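Local structure of probable glutamine synthetase (Pseudomonas aeruginosa, 4HPP) at residues 236-241 and 330-335; 10-15 and 90-95; 131-136 and 183-188; 48-53 and 418-423. The protein belongs to the glutamine synthetase family and holds a magnesium ion and a glutamic acid molecule in its catalytic domain. All coordinates share one frame; numbering follows the deposited sequence.

Interaction 1: 236-241 and 330-335. With GLU (glutamic acid), chain D.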
# COMPACT_ATOMS: atom_id res chain seq x y z
N HIS A 236 -43.42 -5.80 0.72
CA HIS A 236 -44.71 -6.39 1.06
C HIS A 236 -45.19 -5.83 2.34
O HIS A 236 -44.46 -5.74 3.32
CB HIS A 236 -44.67 -7.91 1.19
CG HIS A 236 -44.27 -8.63 -0.07
ND1 HIS A 236 -43.69 -9.85 -0.05
CD2 HIS A 236 -44.36 -8.25 -1.43
CE1 HIS A 236 -43.42 -10.24 -1.33
NE2 HIS A 236 -43.82 -9.27 -2.17
N LEU A 237 -46.47 -5.50 2.38
CA LEU A 237 -46.98 -4.82 3.54
C LEU A 237 -47.91 -5.84 4.17
O LEU A 237 -48.83 -6.27 3.50
CB LEU A 237 -47.71 -3.56 3.06
CG LEU A 237 -48.57 -2.74 3.99
CD1 LEU A 237 -47.76 -2.32 5.22
CD2 LEU A 237 -49.06 -1.53 3.23
N HIS A 238 -47.63 -6.25 5.42
CA HIS A 238 -48.55 -7.07 6.23
C HIS A 238 -49.37 -6.21 7.11
O HIS A 238 -48.83 -5.42 7.87
CB HIS A 238 -47.76 -8.01 7.14
CG HIS A 238 -46.97 -9.02 6.39
ND1 HIS A 238 -47.50 -10.23 6.03
CD2 HIS A 238 -45.68 -8.99 5.90
CE1 HIS A 238 -46.59 -10.94 5.33
NE2 HIS A 238 -45.45 -10.19 5.27
N LEU A 239 -50.68 -6.32 6.99
CA LEU A 239 -51.61 -5.52 7.81
C LEU A 239 -52.54 -6.41 8.60
O LEU A 239 -53.10 -7.38 8.07
CB LEU A 239 -52.43 -4.57 6.97
CG LEU A 239 -51.56 -3.41 6.47
CD1 LEU A 239 -52.16 -2.76 5.23
CD2 LEU A 239 -51.38 -2.41 7.59
N SER A 240 -52.61 -6.13 9.90
CA SER A 240 -53.62 -6.70 10.77
C SER A 240 -54.39 -5.50 11.34
O SER A 240 -53.88 -4.37 11.36
CB SER A 240 -53.02 -7.62 11.84
OG SER A 240 -52.42 -6.93 12.92
N LEU A 241 -55.64 -5.76 11.69
CA LEU A 241 -56.54 -4.73 12.23
C LEU A 241 -57.01 -5.19 13.60
O LEU A 241 -57.48 -6.32 13.72
CB LEU A 241 -57.75 -4.57 11.29
CG LEU A 241 -57.62 -3.64 10.09
CD1 LEU A 241 -58.99 -3.32 9.51
CD2 LEU A 241 -56.91 -2.36 10.48
N ASN A 330 -52.82 -12.00 9.41
CA ASN A 330 -52.75 -10.74 8.74
C ASN A 330 -52.96 -10.93 7.25
O ASN A 330 -53.08 -12.07 6.77
CB ASN A 330 -51.42 -10.02 9.07
CG ASN A 330 -50.22 -10.63 8.35
OD1 ASN A 330 -50.05 -10.48 7.12
ND2 ASN A 330 -49.36 -11.29 9.11
N LEU A 331 -53.01 -9.80 6.55
CA LEU A 331 -53.09 -9.76 5.11
C LEU A 331 -51.94 -8.97 4.48
O LEU A 331 -51.66 -7.79 4.82
CB LEU A 331 -54.44 -9.18 4.68
CG LEU A 331 -55.69 -10.05 4.96
CD1 LEU A 331 -56.82 -9.22 5.55
CD2 LEU A 331 -56.14 -10.65 3.65
N GLU A 332 -51.33 -9.61 3.52
CA GLU A 332 -50.20 -9.12 2.82
C GLU A 332 -50.56 -8.63 1.39
O GLU A 332 -50.98 -9.42 0.52
CB GLU A 332 -49.20 -10.26 2.75
CG GLU A 332 -48.29 -10.23 1.55
CD GLU A 332 -47.02 -11.02 1.78
OE1 GLU A 332 -46.16 -10.59 2.59
OE2 GLU A 332 -46.88 -12.06 1.13
N PHE A 333 -50.37 -7.31 1.19
CA PHE A 333 -50.44 -6.57 -0.09
C PHE A 333 -49.07 -6.65 -0.80
O PHE A 333 -48.03 -6.44 -0.19
CB PHE A 333 -50.85 -5.10 0.20
CG PHE A 333 -50.96 -4.19 -1.02
CD1 PHE A 333 -49.82 -3.66 -1.65
CD2 PHE A 333 -52.23 -3.82 -1.52
CE1 PHE A 333 -49.93 -2.82 -2.76
CE2 PHE A 333 -52.34 -2.98 -2.62
CZ PHE A 333 -51.19 -2.47 -3.23
N ARG A 334 -49.08 -6.94 -2.10
CA ARG A 334 -47.85 -7.39 -2.74
C ARG A 334 -47.38 -6.50 -3.87
O ARG A 334 -46.17 -6.46 -4.14
CB ARG A 334 -47.95 -8.86 -3.18
CG ARG A 334 -48.31 -9.78 -2.04
CD ARG A 334 -48.26 -11.25 -2.38
NE ARG A 334 -46.93 -11.81 -2.19
CZ ARG A 334 -46.16 -12.22 -3.20
NH1 ARG A 334 -44.94 -12.73 -2.96
NH2 ARG A 334 -46.64 -12.12 -4.45
N PRO A 335 -48.32 -5.77 -4.53
CA PRO A 335 -47.84 -4.93 -5.64
C PRO A 335 -47.26 -3.59 -5.14
O PRO A 335 -47.76 -2.48 -5.40
CB PRO A 335 -49.07 -4.81 -6.56
CG PRO A 335 -50.17 -5.59 -5.90
CD PRO A 335 -49.79 -5.79 -4.46
N GLU D . -38.89 -10.53 -5.12
CA GLU D . -40.40 -10.71 -5.13
C GLU D . -41.22 -9.42 -5.37
O GLU D . -40.91 -8.60 -6.22
CB GLU D . -40.86 -11.38 -3.85
CG GLU D . -40.46 -12.82 -3.74
CD GLU D . -40.74 -13.38 -2.38
OE1 GLU D . -41.60 -14.27 -2.32
OE2 GLU D . -40.11 -12.92 -1.39
OXT GLU D . -42.23 -9.15 -4.70
O HOH W 1 -43.98 -11.77 1.94
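His236 lays its imidazole beside the guanidinium of Arg334 where two antiparallel strands run up to the bound glutamic acid. Arg334 NE sits over one face of the ring, offset toward the rim, and His236 CE1 lies 3.3 Å from Arg334 NH1; the two planes are 42° apart, so the groups lean together without a parallel stack. Both ring nitrogens are engaged: at the edge His236 NE2 donates to OXT of the glutamic acid at 3.0 Å, and His236 ND1 is hydrogen-bonded to a water that donates to Glu332 OE1. Leu237 is bonded both ways to Phe333 through the backbone. Its side chain shares a face with Leu239, Leu331 and Phe333, which is packed by helix 261-281 through Trp266 on Leu239 and Leu274 on Phe333. His238 points to the other face, where ND1 donates to Asn330 OD1 over 2.8 Å. The oxygen lies in the imidazole plane, but the amide is turned 88° against it; Asn330 CG sits between its own backbone N and carbonyl carbon (chi1 75°), next to the ring. Leu239 repeats the double backbone bond with Leu331, Leu239 N to Leu331 O 2.8 Å. Ser240 adds CB against Asn330 CB, 4.0 Å apart. Glu332 is a second-shell residue: OE1 reaches His236 through the water, while Glu332 OE2 forms a salt bridge with Arg334 NE, 3.3 Å, whose hydrogen bond is weak, and a further salt bridge with Arg313. One carboxylate thus ties together two residues of the glutamic acid pocket, which probably helps fix the position of both.

Interaction 2: 10-15 and 90-95; sequences VSFVTT and DYLHGN
Val10 CG1 meets Leu92 CD1 at 3.5 Å, the two branched side chains crossing at a slant on one side of a parallel strand pair. Phe12 lies alongside Leu92, pointing the same way, and takes Leu92 CD1 at the edge of its ring, CE1 to CD1 4.1 Å. Leu31 of helix 31-35 packs on Val10 and Phe12, and Leu35 on Leu92. On the other side Ser11, Val13, Tyr91 and His93 gather. The CB atoms of Ser11 and Tyr91 are 3.6 Å apart, and Leu150 of a neighbouring subunit packs against both residues. Tyr91 CG stands between its backbone N and carbonyl carbon (chi1 66°), and beyond it the ring carries its hydroxyl away from strand 9-15 to Asn204. Val13 CG2 touches both rings, Tyr91 CD1 at 3.8 Å and one face of His93. That imidazole bonds Asn204 through NE2, while ND1 meets, in the ring plane, a water that also holds Thr15 OG1. The backbones zigzag through Ser11 N to Asp90 O, Leu92 N to Ser11 O at 2.9 Å and Val13 N to Leu92 O at 3.0 Å, ending in a weak bond from Gly94 N to Val13 O. An N-terminal strand lying parallel to strand 89-97, between it and its hairpin partner 21-27, is consistent with the beta-grasp-like N-terminal domain of glutamine synthetases.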
# COMPACT_ATOMS: atom_id res chain seq x y z
N VAL A 10 -27.99 16.67 13.95
CA VAL A 10 -29.26 16.01 13.96
C VAL A 10 -30.01 16.43 12.71
O VAL A 10 -30.08 17.62 12.42
CB VAL A 10 -30.07 16.38 15.24
CG1 VAL A 10 -31.45 15.78 15.13
CG2 VAL A 10 -29.36 15.82 16.46
N SER A 11 -30.55 15.48 11.96
CA SER A 11 -31.40 15.85 10.85
C SER A 11 -32.90 15.83 11.15
O SER A 11 -33.37 14.99 11.88
CB SER A 11 -31.11 14.95 9.64
OG SER A 11 -30.02 15.44 8.87
N PHE A 12 -33.64 16.78 10.60
CA PHE A 12 -35.09 16.70 10.44
C PHE A 12 -35.36 16.24 8.98
O PHE A 12 -34.90 16.88 8.01
CB PHE A 12 -35.79 18.06 10.68
CG PHE A 12 -35.54 18.68 12.02
CD1 PHE A 12 -35.16 17.91 13.14
CD2 PHE A 12 -35.72 20.06 12.20
CE1 PHE A 12 -34.95 18.50 14.38
CE2 PHE A 12 -35.50 20.67 13.47
CZ PHE A 12 -35.10 19.88 14.54
N VAL A 13 -36.11 15.15 8.84
CA VAL A 13 -36.45 14.59 7.55
C VAL A 13 -37.93 14.55 7.21
O VAL A 13 -38.81 14.53 8.09
CB VAL A 13 -35.88 13.19 7.39
CG1 VAL A 13 -34.38 13.22 7.60
CG2 VAL A 13 -36.51 12.21 8.36
N THR A 14 -38.21 14.51 5.91
CA THR A 14 -39.54 14.16 5.41
C THR A 14 -39.29 13.24 4.27
O THR A 14 -38.23 13.31 3.64
CB THR A 14 -40.30 15.39 4.92
OG1 THR A 14 -41.64 15.01 4.54
CG2 THR A 14 -39.52 16.09 3.83
N THR A 15 -40.23 12.34 4.02
CA THR A 15 -40.11 11.43 2.90
C THR A 15 -41.15 11.90 1.89
O THR A 15 -42.33 11.93 2.20
CB THR A 15 -40.32 9.99 3.35
OG1 THR A 15 -39.29 9.68 4.29
CG2 THR A 15 -40.31 8.98 2.18
N ASP A 90 -28.34 10.39 13.22
CA ASP A 90 -29.32 10.92 14.15
C ASP A 90 -30.31 11.81 13.46
O ASP A 90 -29.93 12.82 12.90
CB ASP A 90 -28.59 11.72 15.22
CG ASP A 90 -29.44 11.95 16.43
OD1 ASP A 90 -30.71 11.86 16.32
OD2 ASP A 90 -28.81 12.24 17.49
N TYR A 91 -31.58 11.44 13.48
CA TYR A 91 -32.59 12.26 12.78
C TYR A 91 -33.97 11.91 13.30
O TYR A 91 -34.15 10.86 13.90
CB TYR A 91 -32.56 12.03 11.23
CG TYR A 91 -32.98 10.63 10.88
CD1 TYR A 91 -34.32 10.28 10.74
CD2 TYR A 91 -32.03 9.63 10.72
CE1 TYR A 91 -34.69 8.96 10.41
CE2 TYR A 91 -32.38 8.33 10.37
CZ TYR A 91 -33.72 7.98 10.25
OH TYR A 91 -34.04 6.66 9.97
N LEU A 92 -34.92 12.80 13.05
CA LEU A 92 -36.32 12.70 13.43
C LEU A 92 -37.23 12.96 12.21
O LEU A 92 -36.96 13.87 11.40
CB LEU A 92 -36.67 13.78 14.47
CG LEU A 92 -35.98 13.82 15.82
CD1 LEU A 92 -34.68 14.59 15.73
CD2 LEU A 92 -36.87 14.48 16.86
N HIS A 93 -38.32 12.20 12.12
CA HIS A 93 -39.34 12.39 11.11
C HIS A 93 -40.17 13.56 11.53
O HIS A 93 -40.40 13.78 12.74
CB HIS A 93 -40.20 11.18 10.97
CG HIS A 93 -39.44 9.93 10.68
ND1 HIS A 93 -39.34 9.41 9.43
CD2 HIS A 93 -38.71 9.08 11.54
CE1 HIS A 93 -38.57 8.29 9.48
NE2 HIS A 93 -38.18 8.08 10.77
N GLY A 94 -40.62 14.33 10.55
CA GLY A 94 -41.35 15.52 10.83
C GLY A 94 -42.56 15.59 9.93
O GLY A 94 -42.63 14.90 8.89
N ASN A 95 -43.52 16.41 10.35
CA ASN A 95 -44.64 16.75 9.51
C ASN A 95 -44.44 18.19 8.97
O ASN A 95 -43.86 19.03 9.68
CB ASN A 95 -45.97 16.64 10.28
CG ASN A 95 -46.06 15.41 11.18
OD1 ASN A 95 -45.69 14.29 10.80
ND2 ASN A 95 -46.57 15.61 12.39
O HOH W 2 -39.93 10.21 6.88

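Interaction 3: 131-136 and 183-188; sequences EHEFSL and QRQYEV. With MG (magnesium ion), chain B; GLU (glutamic acid), chain D.
Glu133 and Glu187 reach the same magnesium ion from neighbouring strands by different first torsions: Glu133 CG stands beside its backbone N (chi1 -72°), Glu187 CG anti to it (chi1 -170°), and both chains run extended from there. The CG atoms touch at 3.7 Å, while the carboxylates diverge to planes 86° apart, each presenting one oxygen to the metal. Glu133 OE2 binds magnesium at 2.2 Å, Glu187 OE2 at 2.5 Å and OE2 of the glutamic acid at 2.0 Å; Glu180 supplies a further ligand. Glu133 OE1 is also engaged, accepting from the glutamic acid N at 2.8 Å and from the backbone N of Gly234, which, with the metal on OE2, would fix the rotation of the carboxylate. Glu187 OE1 lies 3.1 Å from Glu131 OE2, two acceptors brought close beside the ion. The strands belong to the large, curled, largely antiparallel sheet of the catalytic domain, and they put acidic side chains on its inner, ligand-binding face, as in other glutamine synthetases. Gln185 points to that face too, its NE2 bonded to Asn233 and Thr232. On the opposite face the contacts between the strands are mainly apolar. Tyr186 CB sits over the ring of Phe134, 4.2 Å from its centroid in a CH-pi contact, and Val188 CG1 comes to the edge of the same ring, with Leu163 and Thr209 from helices 159-169 and 196-216 also against it. Leu136 CB packs on Tyr186 CE2. Backbone bonds pair Phe134 with Tyr186 in both directions and run from Leu136 N to Arg184 O, 2.8 Å; farther along, Val188 N to His132 O is weak.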
# COMPACT_ATOMS: atom_id res chain seq x y z
N GLU A 131 -41.85 -5.47 4.44
CA GLU A 131 -40.74 -6.38 4.21
C GLU A 131 -40.02 -5.78 3.03
O GLU A 131 -40.66 -5.38 2.05
CB GLU A 131 -41.21 -7.79 3.84
CG GLU A 131 -41.90 -8.63 4.94
CD GLU A 131 -42.21 -10.07 4.48
OE1 GLU A 131 -42.53 -10.89 5.36
OE2 GLU A 131 -42.12 -10.42 3.25
N HIS A 132 -38.69 -5.73 3.13
CA HIS A 132 -37.88 -5.04 2.17
C HIS A 132 -36.87 -5.94 1.53
O HIS A 132 -36.19 -6.70 2.24
CB HIS A 132 -37.18 -3.90 2.84
CG HIS A 132 -38.10 -2.73 3.19
ND1 HIS A 132 -38.45 -2.43 4.48
CD2 HIS A 132 -38.66 -1.72 2.40
CE1 HIS A 132 -39.22 -1.32 4.49
NE2 HIS A 132 -39.35 -0.89 3.21
N GLU A 133 -36.77 -5.90 0.19
CA GLU A 133 -35.73 -6.63 -0.49
C GLU A 133 -34.78 -5.63 -1.19
O GLU A 133 -35.20 -4.54 -1.63
CB GLU A 133 -36.31 -7.64 -1.44
CG GLU A 133 -36.96 -8.86 -0.78
CD GLU A 133 -37.86 -9.63 -1.75
OE1 GLU A 133 -38.16 -9.10 -2.87
OE2 GLU A 133 -38.30 -10.76 -1.38
N PHE A 134 -33.50 -5.98 -1.26
CA PHE A 134 -32.52 -5.10 -1.86
C PHE A 134 -31.32 -5.88 -2.44
O PHE A 134 -31.09 -7.08 -2.11
CB PHE A 134 -32.06 -4.04 -0.83
CG PHE A 134 -31.35 -4.63 0.40
CD1 PHE A 134 -32.08 -5.03 1.54
CD2 PHE A 134 -29.95 -4.73 0.44
CE1 PHE A 134 -31.45 -5.55 2.63
CE2 PHE A 134 -29.32 -5.24 1.55
CZ PHE A 134 -30.06 -5.67 2.63
N SER A 135 -30.56 -5.18 -3.25
CA SER A 135 -29.34 -5.70 -3.84
C SER A 135 -28.26 -5.14 -3.00
O SER A 135 -28.32 -3.95 -2.64
CB SER A 135 -29.08 -5.09 -5.25
OG SER A 135 -29.95 -5.63 -6.25
N LEU A 136 -27.26 -5.98 -2.71
CA LEU A 136 -26.02 -5.57 -2.06
C LEU A 136 -24.89 -5.66 -3.05
O LEU A 136 -24.50 -6.77 -3.43
CB LEU A 136 -25.72 -6.43 -0.81
CG LEU A 136 -24.59 -5.93 0.08
CD1 LEU A 136 -24.92 -4.56 0.62
CD2 LEU A 136 -24.28 -6.85 1.25
N GLN A 183 -29.39 -12.68 -7.49
CA GLN A 183 -27.99 -12.57 -7.15
C GLN A 183 -27.73 -11.27 -6.36
O GLN A 183 -28.15 -10.16 -6.79
CB GLN A 183 -27.21 -12.55 -8.43
CG GLN A 183 -27.51 -13.73 -9.34
CD GLN A 183 -26.37 -13.92 -10.29
OE1 GLN A 183 -25.75 -12.95 -10.75
NE2 GLN A 183 -26.02 -15.18 -10.53
N ARG A 184 -27.06 -11.40 -5.21
CA ARG A 184 -26.82 -10.24 -4.29
C ARG A 184 -28.12 -9.72 -3.67
O ARG A 184 -28.16 -8.59 -3.16
CB ARG A 184 -26.12 -9.09 -5.06
CG ARG A 184 -25.02 -9.54 -6.02
CD ARG A 184 -23.83 -10.03 -5.20
NE ARG A 184 -22.64 -10.30 -5.97
CZ ARG A 184 -21.54 -10.88 -5.47
NH1 ARG A 184 -21.49 -11.23 -4.17
NH2 ARG A 184 -20.48 -11.12 -6.28
N GLN A 185 -29.22 -10.50 -3.77
CA GLN A 185 -30.40 -10.04 -3.13
C GLN A 185 -30.46 -10.51 -1.66
O GLN A 185 -30.18 -11.71 -1.36
CB GLN A 185 -31.61 -10.53 -3.87
CG GLN A 185 -32.85 -9.75 -3.50
CD GLN A 185 -34.11 -10.22 -4.20
OE1 GLN A 185 -34.27 -11.41 -4.51
NE2 GLN A 185 -35.04 -9.29 -4.41
N TYR A 186 -30.83 -9.57 -0.79
CA TYR A 186 -31.11 -9.84 0.63
C TYR A 186 -32.44 -9.25 1.08
O TYR A 186 -33.00 -8.39 0.43
CB TYR A 186 -30.00 -9.29 1.51
CG TYR A 186 -28.69 -9.93 1.11
CD1 TYR A 186 -28.28 -11.11 1.75
CD2 TYR A 186 -27.92 -9.43 0.03
CE1 TYR A 186 -27.14 -11.75 1.40
CE2 TYR A 186 -26.75 -10.07 -0.31
CZ TYR A 186 -26.37 -11.23 0.38
OH TYR A 186 -25.22 -11.93 0.08
N GLU A 187 -32.96 -9.77 2.18
CA GLU A 187 -34.18 -9.29 2.76
C GLU A 187 -34.02 -9.16 4.27
O GLU A 187 -33.51 -10.06 4.96
CB GLU A 187 -35.33 -10.21 2.43
CG GLU A 187 -36.70 -9.62 2.80
CD GLU A 187 -37.87 -10.59 2.62
OE1 GLU A 187 -39.02 -10.23 2.96
OE2 GLU A 187 -37.68 -11.70 2.11
N VAL A 188 -34.44 -8.03 4.78
CA VAL A 188 -34.57 -7.87 6.21
C VAL A 188 -36.03 -7.52 6.59
O VAL A 188 -36.71 -6.76 5.89
CB VAL A 188 -33.53 -6.89 6.77
CG1 VAL A 188 -33.62 -5.53 6.09
CG2 VAL A 188 -33.70 -6.77 8.28
MG MG B . -39.13 -12.12 0.10
N GLU D . -38.89 -10.53 -5.12
CA GLU D . -40.40 -10.71 -5.13
C GLU D . -41.22 -9.42 -5.37
O GLU D . -40.91 -8.60 -6.22
CB GLU D . -40.86 -11.38 -3.85
CG GLU D . -40.46 -12.82 -3.74
CD GLU D . -40.74 -13.38 -2.38
OE1 GLU D . -41.60 -14.27 -2.32
OE2 GLU D . -40.11 -12.92 -1.39
OXT GLU D . -42.23 -9.15 -4.70
O HOH W 3 -38.05 -4.53 5.95

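Interaction 4: 48-53 and 418-423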
# COMPACT_ATOMS: atom_id res chain seq x y z
N LEU A 48 -40.76 17.67 -6.86
CA LEU A 48 -39.58 17.05 -7.51
C LEU A 48 -39.88 15.64 -7.88
O LEU A 48 -40.42 14.89 -7.07
CB LEU A 48 -38.30 17.08 -6.68
CG LEU A 48 -37.54 18.40 -6.39
CD1 LEU A 48 -36.68 18.29 -5.14
CD2 LEU A 48 -36.68 18.89 -7.54
N THR A 49 -39.55 15.31 -9.13
CA THR A 49 -39.67 13.99 -9.72
C THR A 49 -38.46 13.16 -9.30
O THR A 49 -37.50 13.71 -8.78
CB THR A 49 -39.70 14.04 -11.28
OG1 THR A 49 -38.52 14.68 -11.77
CG2 THR A 49 -40.93 14.76 -11.78
N PRO A 50 -38.48 11.83 -9.56
CA PRO A 50 -37.25 11.11 -9.23
C PRO A 50 -35.97 11.68 -9.86
O PRO A 50 -34.88 11.53 -9.31
CB PRO A 50 -37.55 9.70 -9.70
CG PRO A 50 -39.05 9.55 -9.50
CD PRO A 50 -39.63 10.92 -9.79
N GLN A 51 -36.10 12.36 -10.99
CA GLN A 51 -34.94 12.84 -11.73
C GLN A 51 -34.54 14.24 -11.28
O GLN A 51 -33.71 14.88 -11.90
CB GLN A 51 -35.18 12.78 -13.24
CG GLN A 51 -35.46 11.38 -13.75
CD GLN A 51 -36.89 10.91 -13.46
OE1 GLN A 51 -37.78 11.70 -13.09
NE2 GLN A 51 -37.11 9.60 -13.59
N ASP A 52 -35.16 14.68 -10.19
CA ASP A 52 -34.84 15.94 -9.51
C ASP A 52 -35.28 17.20 -10.23
O ASP A 52 -34.74 18.28 -9.98
CB ASP A 52 -33.35 15.99 -9.08
CG ASP A 52 -33.11 15.34 -7.68
OD1 ASP A 52 -34.13 15.00 -7.00
OD2 ASP A 52 -31.93 15.17 -7.29
N LEU A 53 -36.29 17.07 -11.09
CA LEU A 53 -36.81 18.23 -11.83
C LEU A 53 -38.19 18.59 -11.36
O LEU A 53 -38.99 17.73 -10.99
CB LEU A 53 -36.78 18.00 -13.37
CG LEU A 53 -35.34 18.17 -13.90
CD1 LEU A 53 -35.00 17.28 -15.09
CD2 LEU A 53 -34.98 19.65 -14.15
N ALA A 418 -49.43 15.70 -11.10
CA ALA A 418 -48.59 16.48 -12.01
C ALA A 418 -47.15 16.05 -11.98
O ALA A 418 -46.49 15.87 -13.05
CB ALA A 418 -48.70 17.94 -11.69
N MET A 419 -46.64 15.85 -10.75
CA MET A 419 -45.26 15.42 -10.63
C MET A 419 -44.98 14.11 -11.37
O MET A 419 -43.88 13.90 -11.86
CB MET A 419 -44.83 15.32 -9.18
CG MET A 419 -43.40 14.81 -9.07
SD MET A 419 -43.26 13.03 -8.90
CE MET A 419 -43.74 12.89 -7.15
N LYS A 420 -45.96 13.21 -11.46
CA LYS A 420 -45.70 11.90 -12.06
C LYS A 420 -45.77 11.91 -13.60
O LYS A 420 -44.95 11.27 -14.29
CB LYS A 420 -46.64 10.84 -11.46
CG LYS A 420 -46.34 10.37 -10.05
CD LYS A 420 -45.04 9.55 -10.01
CE LYS A 420 -44.61 9.34 -8.56
NZ LYS A 420 -43.31 8.63 -8.61
N ARG A 421 -46.76 12.62 -14.14
CA ARG A 421 -46.79 12.91 -15.59
C ARG A 421 -45.41 13.36 -16.04
O ARG A 421 -44.85 12.90 -17.11
CB ARG A 421 -47.78 14.08 -15.86
CG ARG A 421 -49.25 13.72 -15.81
CD ARG A 421 -49.55 12.50 -16.71
NE ARG A 421 -50.86 11.93 -16.38
CZ ARG A 421 -51.30 10.74 -16.78
NH1 ARG A 421 -50.54 9.98 -17.54
NH2 ARG A 421 -52.51 10.33 -16.42
N HIS A 422 -44.87 14.26 -15.19
CA HIS A 422 -43.60 14.87 -15.42
C HIS A 422 -42.50 13.86 -15.31
O HIS A 422 -41.56 13.83 -16.14
CB HIS A 422 -43.40 16.06 -14.52
CG HIS A 422 -42.11 16.78 -14.78
ND1 HIS A 422 -41.55 17.62 -13.88
CD2 HIS A 422 -41.24 16.73 -15.88
CE1 HIS A 422 -40.38 18.09 -14.39
NE2 HIS A 422 -40.20 17.54 -15.62
N GLU A 423 -42.62 12.98 -14.32
CA GLU A 423 -41.68 11.89 -14.23
C GLU A 423 -41.77 11.08 -15.52
O GLU A 423 -40.74 10.78 -16.13
CB GLU A 423 -41.94 11.03 -13.00
CG GLU A 423 -41.01 9.83 -12.95
CD GLU A 423 -41.37 8.82 -11.89
OE1 GLU A 423 -41.08 7.63 -12.11
OE2 GLU A 423 -41.91 9.21 -10.83
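Thr49 drives its methyl group into helix 410-427: CG2 lies 3.1 Å from Met419 O and also touches the backbone N of Glu423, so it sits against a turn of the helix whose Glu423 N to Met419 O bond is already made. Beside it, Pro50 and Glu423 cross at about a right angle, the proline CD 3.0 Å from Glu423 OE2. The same oxygen takes Lys420 NZ on its syn lone pair at 2.7 Å in a salt bridge, while Glu423 OE1 accepts from the backbone N of Ala285; this buried carboxylate is therefore gripped through both oxygens. Met419 closes the packed side: CG, anti to the backbone N (chi1 177°), rests 3.6 Å from Leu48 O. The loop contains a type I beta turn from Thr49 to Asp52, closed by Asp52 N to Thr49 O; just beyond it, Leu53 O accepts from both Thr49 N and Thr49 OG1. It joins the N-terminal domain to a helix near the end of the catalytic domain. Toward solvent the fit thins out. The exposed Leu53 places CB and its backbone O each 3.7 Å from His422 CE1, and Gln51 OE1 only brushes Glu423 CG, also at 3.7 Å; Gln51 NE2 turns to Tyr439 OH. At the end of the turn Asp52 faces a neighbouring subunit, whose Tyr181 and Ala147 hydrogen-bond its backbone O and its OD2.

Interactions 1 and 3 lie in one sheet of the catalytic domain: strands 124-137 and 235-243 are neighbours, joined by Glu131 to His236 through the backbone. Both are buried and both reach the same glutamic acid, but interaction 3 supplies acidic metal ligands, whereas interaction 1 brings histidine and arginine. Interaction 2, also buried, pairs strands of the N-terminal sheet, parallel instead of antiparallel, with apolar side chains meeting across the strands and the polar ends of Tyr91 and His93 bound outside the pair. Interaction 4 combines a buried part with a more open side at Leu53 and sets a loop on a helix by van der Waals contacts, connecting the two domains. Interactions 2 and 4 both touch the second subunit, unlike the two ligand-side contacts.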